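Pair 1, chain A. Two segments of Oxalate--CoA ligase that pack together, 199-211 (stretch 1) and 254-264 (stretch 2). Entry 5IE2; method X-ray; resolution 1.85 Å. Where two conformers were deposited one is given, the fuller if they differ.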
# COMPACT_ATOMS: atom_id res chain seq x y z
N LYS A 199 5.81 -6.30 16.04
CA LYS A 199 5.31 -6.44 17.42
C LYS A 199 4.33 -5.34 17.76
O LYS A 199 4.49 -4.66 18.77
CB LYS A 199 6.47 -6.44 18.42
CG LYS A 199 7.41 -7.60 18.18
CD LYS A 199 8.52 -7.64 19.28
CE LYS A 199 9.51 -8.74 18.95
NZ LYS A 199 10.55 -8.70 20.04
N LEU A 200 3.31 -5.16 16.92
CA LEU A 200 2.26 -4.18 17.23
C LEU A 200 1.50 -4.66 18.45
O LEU A 200 1.18 -5.87 18.54
CB LEU A 200 1.28 -4.01 16.05
CG LEU A 200 1.94 -3.45 14.75
CD1 LEU A 200 0.83 -3.37 13.67
CD2 LEU A 200 2.60 -2.08 14.96
N THR A 201 1.21 -3.75 19.37
CA THR A 201 0.38 -4.09 20.53
C THR A 201 -0.63 -3.00 20.77
O THR A 201 -0.68 -2.00 20.05
CB THR A 201 1.20 -4.28 21.81
OG1 THR A 201 1.69 -3.00 22.25
CG2 THR A 201 2.37 -5.24 21.58
N GLU A 202 -1.43 -3.16 21.83
CA GLU A 202 -2.52 -2.22 22.02
C GLU A 202 -2.01 -0.83 22.43
O GLU A 202 -2.80 0.13 22.44
CB GLU A 202 -3.50 -2.76 23.08
CG GLU A 202 -2.86 -2.86 24.49
CD GLU A 202 -2.09 -4.16 24.79
OE1 GLU A 202 -1.73 -4.94 23.87
OE2 GLU A 202 -1.83 -4.43 25.99
N SER A 203 -0.74 -0.67 22.79
CA SER A 203 -0.25 0.68 23.10
C SER A 203 0.25 1.44 21.86
O SER A 203 0.64 2.61 21.96
CB SER A 203 0.87 0.63 24.15
OG SER A 203 1.98 -0.09 23.66
N ASP A 204 0.23 0.81 20.69
CA ASP A 204 0.69 1.53 19.50
C ASP A 204 -0.38 2.45 18.91
O ASP A 204 -1.58 2.35 19.20
CB ASP A 204 1.16 0.54 18.40
CG ASP A 204 2.55 -0.06 18.75
OD1 ASP A 204 3.47 0.74 18.98
OD2 ASP A 204 2.68 -1.32 18.91
N SER A 205 0.08 3.38 18.08
CA SER A 205 -0.76 4.42 17.56
C SER A 205 -0.12 4.94 16.29
O SER A 205 1.10 5.10 16.25
CB SER A 205 -0.89 5.55 18.59
OG SER A 205 -1.43 6.70 17.98
N THR A 206 -0.93 5.21 15.26
CA THR A 206 -0.35 5.75 14.01
C THR A 206 -1.30 6.73 13.33
O THR A 206 -2.51 6.80 13.66
CB THR A 206 0.03 4.61 13.00
OG1 THR A 206 0.88 5.18 12.01
CG2 THR A 206 -1.20 4.03 12.31
N VAL A 207 -0.75 7.51 12.39
CA VAL A 207 -1.54 8.41 11.55
C VAL A 207 -1.47 7.88 10.12
O VAL A 207 -0.37 7.61 9.65
CB VAL A 207 -0.99 9.87 11.58
CG1 VAL A 207 -1.68 10.75 10.50
CG2 VAL A 207 -1.15 10.45 13.02
N ILE A 208 -2.62 7.71 9.48
CA ILE A 208 -2.70 7.21 8.10
C ILE A 208 -2.35 8.33 7.11
O ILE A 208 -3.00 9.39 7.10
CB ILE A 208 -4.12 6.70 7.76
CG1 ILE A 208 -4.55 5.61 8.76
CG2 ILE A 208 -4.17 6.21 6.27
CD1 ILE A 208 -3.71 4.34 8.64
N VAL A 209 -1.33 8.08 6.27
CA VAL A 209 -0.89 9.06 5.30
C VAL A 209 -0.96 8.52 3.87
O VAL A 209 -0.42 9.15 2.93
CB VAL A 209 0.57 9.54 5.58
CG1 VAL A 209 0.65 10.24 7.01
CG2 VAL A 209 1.60 8.37 5.47
N LEU A 210 -1.64 7.39 3.69
CA LEU A 210 -1.77 6.80 2.36
C LEU A 210 -3.23 6.52 2.04
O LEU A 210 -3.98 6.25 2.97
CB LEU A 210 -1.00 5.44 2.30
CG LEU A 210 0.53 5.47 2.55
CD1 LEU A 210 1.07 4.04 2.65
CD2 LEU A 210 1.27 6.21 1.40
N PRO A 211 -3.61 6.42 0.74
CA PRO A 211 -5.02 6.08 0.44
C PRO A 211 -5.46 4.71 0.94
O PRO A 211 -4.73 3.74 0.77
CB PRO A 211 -5.09 6.12 -1.11
CG PRO A 211 -3.65 6.09 -1.59
CD PRO A 211 -2.81 6.68 -0.48
N ALA A 254 1.33 8.99 18.65
CA ALA A 254 1.80 7.99 17.66
C ALA A 254 3.12 7.36 18.07
O ALA A 254 3.98 8.01 18.70
CB ALA A 254 1.97 8.61 16.29
N THR A 255 3.27 6.09 17.69
CA THR A 255 4.47 5.33 17.99
C THR A 255 5.14 4.84 16.72
O THR A 255 6.25 4.27 16.79
CB THR A 255 4.16 4.10 18.87
OG1 THR A 255 3.19 3.28 18.20
CG2 THR A 255 3.59 4.52 20.27
N TRP A 256 4.47 4.99 15.58
CA TRP A 256 5.09 4.57 14.30
C TRP A 256 4.29 5.19 13.16
O TRP A 256 3.16 5.68 13.39
CB TRP A 256 5.09 3.01 14.20
CG TRP A 256 3.73 2.42 14.07
CD1 TRP A 256 2.75 2.37 15.06
CD2 TRP A 256 3.15 1.82 12.90
NE1 TRP A 256 1.62 1.75 14.56
CE2 TRP A 256 1.85 1.36 13.26
CE3 TRP A 256 3.65 1.56 11.60
CZ2 TRP A 256 1.00 0.67 12.34
CZ3 TRP A 256 2.81 0.85 10.67
CH2 TRP A 256 1.49 0.44 11.05
N TYR A 257 4.81 5.10 11.91
CA TYR A 257 3.97 5.31 10.74
C TYR A 257 4.59 4.52 9.57
O TYR A 257 5.75 4.07 9.64
CB TYR A 257 3.79 6.82 10.35
CG TYR A 257 4.96 7.50 9.66
CD1 TYR A 257 5.00 7.65 8.27
CD2 TYR A 257 6.03 8.00 10.41
CE1 TYR A 257 6.07 8.27 7.63
CE2 TYR A 257 7.09 8.62 9.80
CZ TYR A 257 7.11 8.78 8.39
OH TYR A 257 8.17 9.39 7.78
N THR A 258 3.79 4.36 8.54
CA THR A 258 4.25 3.69 7.33
C THR A 258 3.91 4.56 6.14
O THR A 258 2.82 5.22 6.10
CB THR A 258 3.62 2.27 7.20
OG1 THR A 258 4.16 1.61 6.06
CG2 THR A 258 2.08 2.35 7.05
N ALA A 259 4.81 4.60 5.14
CA ALA A 259 4.55 5.42 3.97
C ALA A 259 5.34 4.87 2.83
O ALA A 259 6.17 3.96 3.01
CB ALA A 259 4.89 6.89 4.22
N VAL A 260 5.11 5.40 1.65
CA VAL A 260 5.93 5.04 0.47
C VAL A 260 7.09 6.07 0.33
O VAL A 260 7.00 7.21 0.85
CB VAL A 260 5.07 5.01 -0.81
CG1 VAL A 260 3.90 3.98 -0.63
CG2 VAL A 260 4.51 6.45 -1.11
N PRO A 261 8.16 5.72 -0.40
CA PRO A 261 9.29 6.66 -0.48
C PRO A 261 8.92 8.10 -0.94
O PRO A 261 9.48 9.04 -0.39
CB PRO A 261 10.21 6.01 -1.51
CG PRO A 261 10.01 4.50 -1.22
CD PRO A 261 8.49 4.40 -0.98
N THR A 262 7.99 8.28 -1.87
CA THR A 262 7.71 9.66 -2.30
C THR A 262 7.08 10.49 -1.15
O THR A 262 7.34 11.71 -1.00
CB THR A 262 6.83 9.72 -3.53
OG1 THR A 262 5.61 9.00 -3.28
CG2 THR A 262 7.57 9.08 -4.75
N ILE A 263 6.28 9.83 -0.31
CA ILE A 263 5.71 10.53 0.84
C ILE A 263 6.78 10.81 1.90
O ILE A 263 6.84 11.93 2.46
CB ILE A 263 4.51 9.73 1.43
CG1 ILE A 263 3.33 9.72 0.46
CG2 ILE A 263 4.09 10.30 2.80
CD1 ILE A 263 2.73 11.13 0.18
N HIS A 264 7.65 9.83 2.19
CA HIS A 264 8.77 10.09 3.09
C HIS A 264 9.60 11.30 2.59
O HIS A 264 10.05 12.12 3.39
CB HIS A 264 9.70 8.87 3.21
CG HIS A 264 9.11 7.74 3.99
ND1 HIS A 264 8.62 7.91 5.27
CD2 HIS A 264 8.90 6.44 3.66
CE1 HIS A 264 8.18 6.74 5.71
NE2 HIS A 264 8.34 5.83 4.76
O HOH W 1 0.89 5.12 9.26
O HOH W 2 -0.03 5.38 6.46

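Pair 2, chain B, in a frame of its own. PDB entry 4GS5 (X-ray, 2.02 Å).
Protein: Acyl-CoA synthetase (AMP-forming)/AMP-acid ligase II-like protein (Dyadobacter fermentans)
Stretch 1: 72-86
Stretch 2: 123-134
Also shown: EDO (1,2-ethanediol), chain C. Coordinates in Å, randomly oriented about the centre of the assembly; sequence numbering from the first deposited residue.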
# COMPACT_ATOMS: atom_id res chain seq x y z
N ALA B 72 -18.61 3.95 3.70
CA ALA B 72 -18.02 2.62 3.65
C ALA B 72 -17.89 1.99 5.05
O ALA B 72 -18.05 0.79 5.21
CB ALA B 72 -16.67 2.66 2.97
N LEU B 73 -17.62 2.80 6.07
CA LEU B 73 -17.44 2.22 7.40
C LEU B 73 -18.61 2.51 8.35
O LEU B 73 -18.55 2.19 9.54
CB LEU B 73 -16.10 2.66 8.02
CG LEU B 73 -14.85 2.26 7.21
CD1 LEU B 73 -13.59 2.88 7.79
CD2 LEU B 73 -14.72 0.74 7.11
N SER B 74 -19.68 3.11 7.82
CA SER B 74 -20.87 3.44 8.61
C SER B 74 -20.54 4.22 9.88
O SER B 74 -20.95 3.85 10.98
CB SER B 74 -21.66 2.18 8.97
OG SER B 74 -22.08 1.52 7.80
N LEU B 75 -19.81 5.31 9.70
CA LEU B 75 -19.42 6.15 10.82
C LEU B 75 -20.23 7.44 10.80
O LEU B 75 -19.79 8.46 10.24
CB LEU B 75 -17.91 6.43 10.75
CG LEU B 75 -17.05 5.16 10.66
CD1 LEU B 75 -15.61 5.51 10.26
CD2 LEU B 75 -17.09 4.38 11.96
N GLY B 76 -21.41 7.41 11.40
CA GLY B 76 -22.31 8.56 11.36
C GLY B 76 -22.07 9.55 12.49
O GLY B 76 -21.05 9.48 13.17
N PRO B 77 -23.03 10.46 12.69
CA PRO B 77 -22.90 11.47 13.75
C PRO B 77 -22.77 10.84 15.14
O PRO B 77 -23.47 9.89 15.47
CB PRO B 77 -24.21 12.27 13.65
CG PRO B 77 -24.66 12.08 12.25
CD PRO B 77 -24.27 10.64 11.92
N GLY B 78 -21.88 11.39 15.96
CA GLY B 78 -21.69 10.91 17.31
C GLY B 78 -20.51 9.94 17.40
O GLY B 78 -20.08 9.58 18.50
N THR B 79 -20.00 9.52 16.25
CA THR B 79 -18.82 8.64 16.22
C THR B 79 -17.71 9.21 17.11
O THR B 79 -17.28 10.35 16.92
CB THR B 79 -18.27 8.48 14.79
OG1 THR B 79 -19.20 7.73 14.00
CG2 THR B 79 -16.95 7.73 14.79
N ARG B 80 -17.24 8.41 18.06
CA ARG B 80 -16.13 8.83 18.92
C ARG B 80 -14.82 8.39 18.29
O ARG B 80 -14.50 7.20 18.29
CB ARG B 80 -16.28 8.22 20.31
CG ARG B 80 -17.49 8.73 21.08
CD ARG B 80 -17.77 7.84 22.28
NE ARG B 80 -18.01 6.47 21.85
CZ ARG B 80 -18.13 5.43 22.67
NH1 ARG B 80 -18.03 5.60 23.98
NH2 ARG B 80 -18.33 4.21 22.18
N ALA B 81 -14.08 9.34 17.73
CA ALA B 81 -12.90 9.01 16.95
C ALA B 81 -11.64 9.46 17.68
O ALA B 81 -11.58 10.57 18.22
CB ALA B 81 -12.99 9.67 15.58
N LEU B 82 -10.64 8.58 17.70
CA LEU B 82 -9.34 8.93 18.27
C LEU B 82 -8.39 9.35 17.15
O LEU B 82 -8.19 8.61 16.18
CB LEU B 82 -8.75 7.75 19.05
CG LEU B 82 -7.30 7.88 19.54
CD1 LEU B 82 -7.21 8.84 20.72
CD2 LEU B 82 -6.77 6.53 19.95
N VAL B 83 -7.81 10.54 17.26
CA VAL B 83 -6.88 11.04 16.26
C VAL B 83 -5.45 10.91 16.78
O VAL B 83 -5.01 11.73 17.58
CB VAL B 83 -7.16 12.54 15.96
CG1 VAL B 83 -6.23 13.06 14.86
CG2 VAL B 83 -8.63 12.73 15.57
N CYS B 84 -4.74 9.88 16.32
CA CYS B 84 -3.39 9.58 16.81
C CYS B 84 -2.38 9.57 15.67
O CYS B 84 -1.25 9.10 15.84
CB CYS B 84 -3.35 8.23 17.53
SG CYS B 84 -3.97 6.82 16.51
N LEU B 85 -2.79 10.07 14.51
CA LEU B 85 -1.89 10.29 13.40
C LEU B 85 -1.46 11.75 13.42
O LEU B 85 -2.22 12.63 13.85
CB LEU B 85 -2.61 9.96 12.10
CG LEU B 85 -2.96 8.48 12.01
CD1 LEU B 85 -3.93 8.23 10.88
CD2 LEU B 85 -1.67 7.70 11.83
N ASN B 86 -0.24 12.00 12.98
CA ASN B 86 0.37 13.32 13.06
C ASN B 86 -0.45 14.34 12.28
O ASN B 86 -0.56 14.23 11.05
CB ASN B 86 1.81 13.25 12.53
CG ASN B 86 2.65 14.43 12.97
OD1 ASN B 86 2.22 15.58 12.88
ND2 ASN B 86 3.86 14.16 13.47
N ASP B 123 -12.41 4.84 25.10
CA ASP B 123 -13.59 4.18 24.57
C ASP B 123 -14.02 4.83 23.26
O ASP B 123 -14.72 5.84 23.26
CB ASP B 123 -14.72 4.21 25.62
CG ASP B 123 -15.78 3.15 25.36
OD1 ASP B 123 -16.88 3.26 25.94
OD2 ASP B 123 -15.51 2.21 24.57
N PHE B 124 -13.61 4.25 22.14
CA PHE B 124 -13.83 4.87 20.84
C PHE B 124 -14.66 4.01 19.91
O PHE B 124 -14.87 2.82 20.17
CB PHE B 124 -12.48 5.22 20.21
CG PHE B 124 -11.63 6.06 21.09
CD1 PHE B 124 -11.91 7.41 21.24
CD2 PHE B 124 -10.59 5.51 21.82
CE1 PHE B 124 -11.15 8.21 22.08
CE2 PHE B 124 -9.82 6.30 22.66
CZ PHE B 124 -10.10 7.65 22.79
N ASP B 125 -15.14 4.63 18.84
CA ASP B 125 -15.91 3.94 17.81
C ASP B 125 -15.08 3.77 16.57
O ASP B 125 -15.43 2.99 15.69
CB ASP B 125 -17.17 4.74 17.46
CG ASP B 125 -18.10 4.91 18.66
OD1 ASP B 125 -18.35 3.93 19.38
OD2 ASP B 125 -18.56 6.05 18.90
N PHE B 126 -13.99 4.52 16.49
CA PHE B 126 -13.18 4.51 15.30
C PHE B 126 -11.80 5.10 15.55
O PHE B 126 -11.65 6.10 16.26
CB PHE B 126 -13.85 5.28 14.17
CG PHE B 126 -13.04 5.29 12.91
CD1 PHE B 126 -12.78 4.12 12.24
CD2 PHE B 126 -12.53 6.48 12.40
CE1 PHE B 126 -12.02 4.11 11.07
CE2 PHE B 126 -11.78 6.49 11.24
CZ PHE B 126 -11.52 5.30 10.58
N VAL B 127 -10.79 4.47 14.98
CA VAL B 127 -9.45 5.04 15.01
C VAL B 127 -8.71 4.68 13.74
O VAL B 127 -8.83 3.55 13.25
CB VAL B 127 -8.64 4.55 16.22
CG1 VAL B 127 -8.53 3.04 16.20
CG2 VAL B 127 -7.25 5.21 16.23
N ALA B 128 -7.95 5.64 13.20
CA ALA B 128 -7.06 5.31 12.07
C ALA B 128 -5.64 5.33 12.59
O ALA B 128 -5.28 6.22 13.36
CB ALA B 128 -7.24 6.29 10.92
N MSE B 129 -4.83 4.36 12.20
CA MSE B 129 -3.47 4.31 12.70
C MSE B 129 -2.58 3.54 11.76
O MSE B 129 -3.05 2.99 10.76
CB MSE B 129 -3.45 3.72 14.12
CG MSE B 129 -3.84 2.27 14.23
SE MSE B 129 -3.85 1.65 16.12
CE MSE B 129 -5.06 2.96 16.87
N VAL B 130 -1.27 3.54 12.03
CA VAL B 130 -0.36 2.74 11.24
C VAL B 130 -0.20 1.40 11.93
O VAL B 130 -0.48 1.29 13.13
CB VAL B 130 1.02 3.41 10.99
CG1 VAL B 130 0.85 4.70 10.18
CG2 VAL B 130 1.76 3.66 12.30
N PRO B 131 0.21 0.37 11.18
CA PRO B 131 0.27 -1.00 11.70
C PRO B 131 1.14 -1.11 12.95
O PRO B 131 0.79 -1.84 13.88
CB PRO B 131 0.92 -1.78 10.55
CG PRO B 131 0.44 -1.05 9.32
CD PRO B 131 0.45 0.42 9.73
N MSE B 132 2.27 -0.40 12.97
CA MSE B 132 3.13 -0.44 14.14
C MSE B 132 2.43 0.07 15.40
O MSE B 132 2.73 -0.37 16.51
CB MSE B 132 4.39 0.39 13.90
CG MSE B 132 5.53 -0.06 14.74
SE MSE B 132 7.20 0.68 14.12
CE MSE B 132 7.68 -0.63 12.76
N GLN B 133 1.51 1.01 15.23
CA GLN B 133 0.77 1.49 16.39
C GLN B 133 -0.14 0.42 16.97
O GLN B 133 -0.28 0.31 18.19
CB GLN B 133 -0.03 2.76 16.07
CG GLN B 133 0.85 4.01 16.01
CD GLN B 133 0.07 5.22 15.52
OE1 GLN B 133 -0.65 5.14 14.53
NE2 GLN B 133 0.20 6.33 16.23
N LEU B 134 -0.75 -0.38 16.10
CA LEU B 134 -1.62 -1.44 16.61
C LEU B 134 -0.78 -2.54 17.24
O LEU B 134 -1.15 -3.12 18.26
CB LEU B 134 -2.48 -2.03 15.49
CG LEU B 134 -3.41 -3.17 15.89
CD1 LEU B 134 -4.35 -2.71 17.00
CD2 LEU B 134 -4.20 -3.64 14.66
C1 EDO C . 4.98 -0.68 9.32
O1 EDO C . 5.11 -1.64 10.38
C2 EDO C . 3.71 0.15 9.49
O2 EDO C . 3.75 0.98 10.67
O HOH W 3 -6.24 8.61 14.12

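The sharpest difference lies where the two stretches first come together, at the start of the strands: pair 1 joins them there with a short threonine–aspartate link, pair 2 with an arginine salt bridge. In pair 1, T255(A) OG1 donates to D204(A) OD1 (2.7 Å) and accepts from S205(A) N (3.1 Å). In pair 2 the position of T255(A) is held by D125(B), and that of S205(A) by R80(B). D125(B) OD2 accepts from R80(B) N at 2.8 Å, so its carboxylate does for this backbone NH what the threonine hydroxyl does in pair 1, and it also takes the guanidinium: R80(B) NE reaches OD2 of D125(B) at 3.0 Å and R80(B) NH2 reaches OD1 of D125(B) at 2.8 Å. A second salt bridge, R80(B) NH1 to D123(B) OD1 (3.3 Å), is a weak hydrogen bond.

Beneath these side chains the backbones agree, superposing with an RMSD of 0.9 Å over 14 central residues. In each pair two strands run roughly parallel, their directions 37° apart in pair 1 and 21° in pair 2, and the second leads into a helix. The carbonyl of the S205(A)/R80(B) position bonds two successive amides: S205(A) O takes T255(A) N (2.8 Å) and, weakly, W256(A) N (3.4 Å), while R80(B) O takes D125(B) N (2.7 Å) and F126(B) N (3.3 Å). One residue on the solutions part. L82(B) N donates to F126(B) O at 3.0 Å, an ordinary parallel-strand bond; W256(A) O instead accepts the hydroxyl T206(A) OG1 at 2.7 Å. The position of T206(A) is A81(B) in pair 2, which has no hydroxyl to offer.

The aromatic position W256(A)/F126(B) is filled in both. T206(A) CB lies over one face of the indole (3.8 Å to the five-membered ring centroid) and L200(A) CD2 over the opposite face (4.2 Å to the same centroid). A leucine stands at the same position in pair 2, L75(B), whose CD1 sits 3.7 Å from the centroid of the F126(B) ring. Pair 2 has a CH-pi contact on a second ring: F124(B), matching A254(A), receives L82(B) CB over its ring face, 3.7 Å from the centroid.

Water bridges the two stretches where direct bonds lapse. Water 2 accepts from V209(A) N (3.0 Å) and donates to T258(A) O (2.9 Å); water 3 likewise accepts from C84(B) N (3.0 Å) and donates to A128(B) O (2.7 Å), at matching residues. Water 3 also donates to L82(B) O (2.8 Å).

Near the helix, V209(A) and C84(B) both point toward the other stretch, their side-chain centres 0.3 Å apart. V209(A) CG2 packs on A259(A) CB (3.8 Å) and I263(A) CG2 (4.1 Å). C84(B) SG lies 3.9 Å from CB of M129(B), a selenomethionine, while Q133(B), matching I263(A), replaces apolar packing with a hydrogen bond from its NE2 to C84(B) O (3.2 Å). The leucine L210(A)/L85(B) closes both contacts: L210(A) CD2 meets V260(A) CG1 at 4.0 Å, and L85(B) CD2 meets V130(B) CG1 at 4.3 Å.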